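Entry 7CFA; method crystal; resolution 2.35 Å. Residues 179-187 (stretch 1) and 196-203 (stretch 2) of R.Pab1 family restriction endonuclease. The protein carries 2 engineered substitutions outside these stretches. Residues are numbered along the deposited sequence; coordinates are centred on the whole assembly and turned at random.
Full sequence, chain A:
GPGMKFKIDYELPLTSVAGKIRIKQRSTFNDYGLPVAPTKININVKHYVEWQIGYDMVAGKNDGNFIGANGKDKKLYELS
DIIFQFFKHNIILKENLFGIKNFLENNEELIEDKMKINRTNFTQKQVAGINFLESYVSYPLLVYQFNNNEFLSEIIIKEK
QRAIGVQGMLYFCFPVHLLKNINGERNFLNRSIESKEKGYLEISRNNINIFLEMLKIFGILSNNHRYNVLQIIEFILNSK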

# COMPACT_ATOMS: atom_id res chain seq x y z
N LEU A 179 17.30 19.13 10.16
CA LEU A 179 18.10 18.19 10.92
C LEU A 179 19.53 18.70 11.07
O LEU A 179 20.07 19.39 10.20
N LYS A 180 20.14 18.35 12.19
CA LYS A 180 21.55 18.61 12.43
C LYS A 180 22.36 17.36 12.14
O LYS A 180 21.88 16.23 12.30
N ASN A 181 23.60 17.56 11.69
CA ASN A 181 24.50 16.44 11.44
C ASN A 181 25.11 15.99 12.78
O ASN A 181 24.67 16.41 13.85
N ILE A 182 26.13 15.14 12.71
CA ILE A 182 26.77 14.67 13.94
C ILE A 182 27.51 15.79 14.65
O ILE A 182 27.71 15.72 15.87
N ASN A 183 27.91 16.84 13.94
CA ASN A 183 28.58 17.98 14.53
C ASN A 183 27.61 19.07 14.99
O ASN A 183 28.05 20.16 15.36
N GLY A 184 26.31 18.79 14.97
CA GLY A 184 25.34 19.79 15.36
C GLY A 184 25.13 20.89 14.35
O GLY A 184 24.68 21.98 14.71
N GLU A 185 25.45 20.65 13.08
CA GLU A 185 25.33 21.64 12.02
C GLU A 185 24.14 21.30 11.13
O GLU A 185 23.96 20.15 10.73
N ARG A 186 23.32 22.31 10.83
CA ARG A 186 22.21 22.16 9.89
C ARG A 186 22.71 22.51 8.48
O ARG A 186 22.38 23.54 7.90
N ASN A 187 23.52 21.60 7.94
CA ASN A 187 24.15 21.78 6.64
C ASN A 187 23.64 20.80 5.59
O ASN A 187 24.33 20.53 4.61
N LYS A 196 24.99 5.98 5.48
CA LYS A 196 24.78 5.69 6.90
C LYS A 196 24.70 6.95 7.75
O LYS A 196 24.80 6.88 8.98
N GLU A 197 24.53 8.11 7.11
CA GLU A 197 24.51 9.37 7.84
C GLU A 197 23.22 9.48 8.66
O GLU A 197 22.14 9.09 8.21
N LYS A 198 23.35 10.02 9.87
CA LYS A 198 22.23 10.20 10.78
C LYS A 198 21.82 11.66 10.82
O LYS A 198 22.67 12.56 10.79
N GLY A 199 20.51 11.89 10.87
CA GLY A 199 19.97 13.21 11.09
C GLY A 199 19.48 13.33 12.53
O GLY A 199 19.02 12.36 13.12
N TYR A 200 19.60 14.54 13.08
CA TYR A 200 19.26 14.78 14.48
C TYR A 200 18.20 15.88 14.56
O TYR A 200 18.49 17.04 14.28
N LEU A 201 16.99 15.49 14.95
CA LEU A 201 15.90 16.43 15.16
C LEU A 201 16.00 16.98 16.58
O LEU A 201 15.88 16.23 17.55
N GLU A 202 16.22 18.28 16.69
CA GLU A 202 16.35 18.94 17.99
C GLU A 202 14.96 19.15 18.57
O GLU A 202 14.13 19.87 18.00
N ILE A 203 14.69 18.52 19.71
CA ILE A 203 13.44 18.67 20.44
C ILE A 203 13.74 19.42 21.73
O ILE A 203 14.62 19.01 22.50

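A single carboxylate oxygen, E202 OE1, takes salt bridges from two basic side chains of the other stretch. K180 NZ lies 3.1 Å from E202 OE1, and R186 NH2 lies 3.0 Å from E202 OE1. E202 has the CA-to-CB bond directed toward stretch 1, and its chi1 and chi2 are both t. K180 and R186 start sideways, but their ends come nearer. K180 adopts m, t, m, t; R186 runs m, t, t with chi4 at 89°. The carboxylate oxygen sits at the edge of the guanidinium, near its plane, where the N-H groups point.

The backbone makes one antiparallel bridge, K180 with Y200. K180 N donates to Y200 O at 3.0 Å, and Y200 N donates to K180 O at 2.9 Å. K180 CB and Y200 CB are 4.4 Å apart.

Y200 has the largest area covered by the other stretch. Its chi1 is m and its chi2 is 90°. N181 O is 3.4 Å from Y200 CD1. I182, with chi1 t and chi2 p, brings its CD1 to 3.8 Å from Y200 CZ, an apolar contact made from within the type I beta turn, N181 to G184.

L179 is buried, in the m, t rotamer. L179 CD2 lies 3.9 Å from L201 CB; L201 is t, p. L179 CD1 lies 4.0 Å from G199 CA. Glycine leaves room here: an ideal CB on G199 would fall 2.5 Å from L179 CD1, a clash.

The CA-to-CB bond of N181 points away from stretch 2, and its side-chain amide bonds to the turn and to E185 just after it. Its chi1 is p. N181 OD1 accepts from E185 N at 2.6 Å and weakly from N183 N at 3.1 Å, while N181 ND2 donates to E185 OE1 at 3.2 Å. These bonds tie together the loop that carries I182.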

# COMPACT_ATOMS: atom_id res chain seq x y z
CB LEU A 179 18.12 16.83 10.23
CG LEU A 179 16.77 16.11 10.08
CD1 LEU A 179 16.92 14.89 9.18
CD2 LEU A 179 16.22 15.71 11.44
CB LYS A 180 21.79 19.06 13.88
CG LYS A 180 21.03 20.31 14.28
CD LYS A 180 21.35 20.71 15.71
CE LYS A 180 20.89 19.66 16.71
NZ LYS A 180 21.14 20.06 18.11
CB ASN A 181 25.56 16.81 10.41
CG ASN A 181 26.38 18.03 10.82
OD1 ASN A 181 26.29 18.51 11.95
ND2 ASN A 181 27.20 18.52 9.89
CB ILE A 182 27.71 13.49 13.62
CG1 ILE A 182 28.18 12.82 14.92
CG2 ILE A 182 28.89 13.95 12.79
CD1 ILE A 182 27.05 12.33 15.80
CB ASN A 183 29.59 18.58 13.54
CG ASN A 183 30.62 17.57 13.08
OD1 ASN A 183 30.90 16.59 13.77
ND2 ASN A 183 31.21 17.81 11.92
CB GLU A 185 26.60 21.69 11.17
CG GLU A 185 27.85 22.08 11.94
CD GLU A 185 29.11 21.94 11.11
OE1 GLU A 185 29.26 20.89 10.44
OE2 GLU A 185 29.94 22.87 11.11
CB ARG A 186 21.03 23.03 10.30
CG ARG A 186 20.33 22.56 11.56
CD ARG A 186 19.14 23.45 11.92
NE ARG A 186 18.42 22.94 13.08
CZ ARG A 186 18.71 23.26 14.34
NH1 ARG A 186 19.71 24.08 14.61
NH2 ARG A 186 18.00 22.75 15.34
CB ASN A 187 25.67 21.65 6.77
CG ASN A 187 26.10 20.27 7.21
OD1 ASN A 187 25.31 19.51 7.77
ND2 ASN A 187 27.36 19.93 6.97
CB LYS A 196 25.88 4.77 7.45
CG LYS A 196 26.01 3.44 6.73
CD LYS A 196 27.12 2.59 7.33
CE LYS A 196 27.32 1.28 6.58
NZ LYS A 196 28.44 0.49 7.17
CB GLU A 197 24.62 10.56 6.89
CG GLU A 197 24.77 11.90 7.60
CD GLU A 197 24.97 13.06 6.65
OE1 GLU A 197 25.00 12.84 5.42
OE2 GLU A 197 25.12 14.20 7.14
CB LYS A 198 22.60 9.72 12.18
CG LYS A 198 23.03 8.27 12.26
CD LYS A 198 21.88 7.33 11.94
CE LYS A 198 22.29 5.88 12.12
NZ LYS A 198 22.77 5.61 13.50
CB TYR A 200 20.51 15.14 15.28
CG TYR A 200 21.48 14.00 15.37
CD1 TYR A 200 22.48 13.83 14.42
CD2 TYR A 200 21.39 13.06 16.39
CE1 TYR A 200 23.36 12.77 14.49
CE2 TYR A 200 22.27 12.00 16.47
CZ TYR A 200 23.26 11.86 15.52
OH TYR A 200 24.14 10.81 15.59
CB LEU A 201 14.55 15.75 14.94
CG LEU A 201 13.30 16.60 15.22
CD1 LEU A 201 13.20 17.76 14.24
CD2 LEU A 201 12.05 15.73 15.17
CB GLU A 202 17.10 20.26 17.85
CG GLU A 202 17.22 21.02 19.15
CD GLU A 202 18.06 22.28 19.01
OE1 GLU A 202 18.98 22.29 18.16
OE2 GLU A 202 17.80 23.25 19.74
CB ILE A 203 12.80 17.30 20.74
CG1 ILE A 203 12.68 16.47 19.46
CG2 ILE A 203 11.44 17.49 21.40
CD1 ILE A 203 12.23 15.05 19.70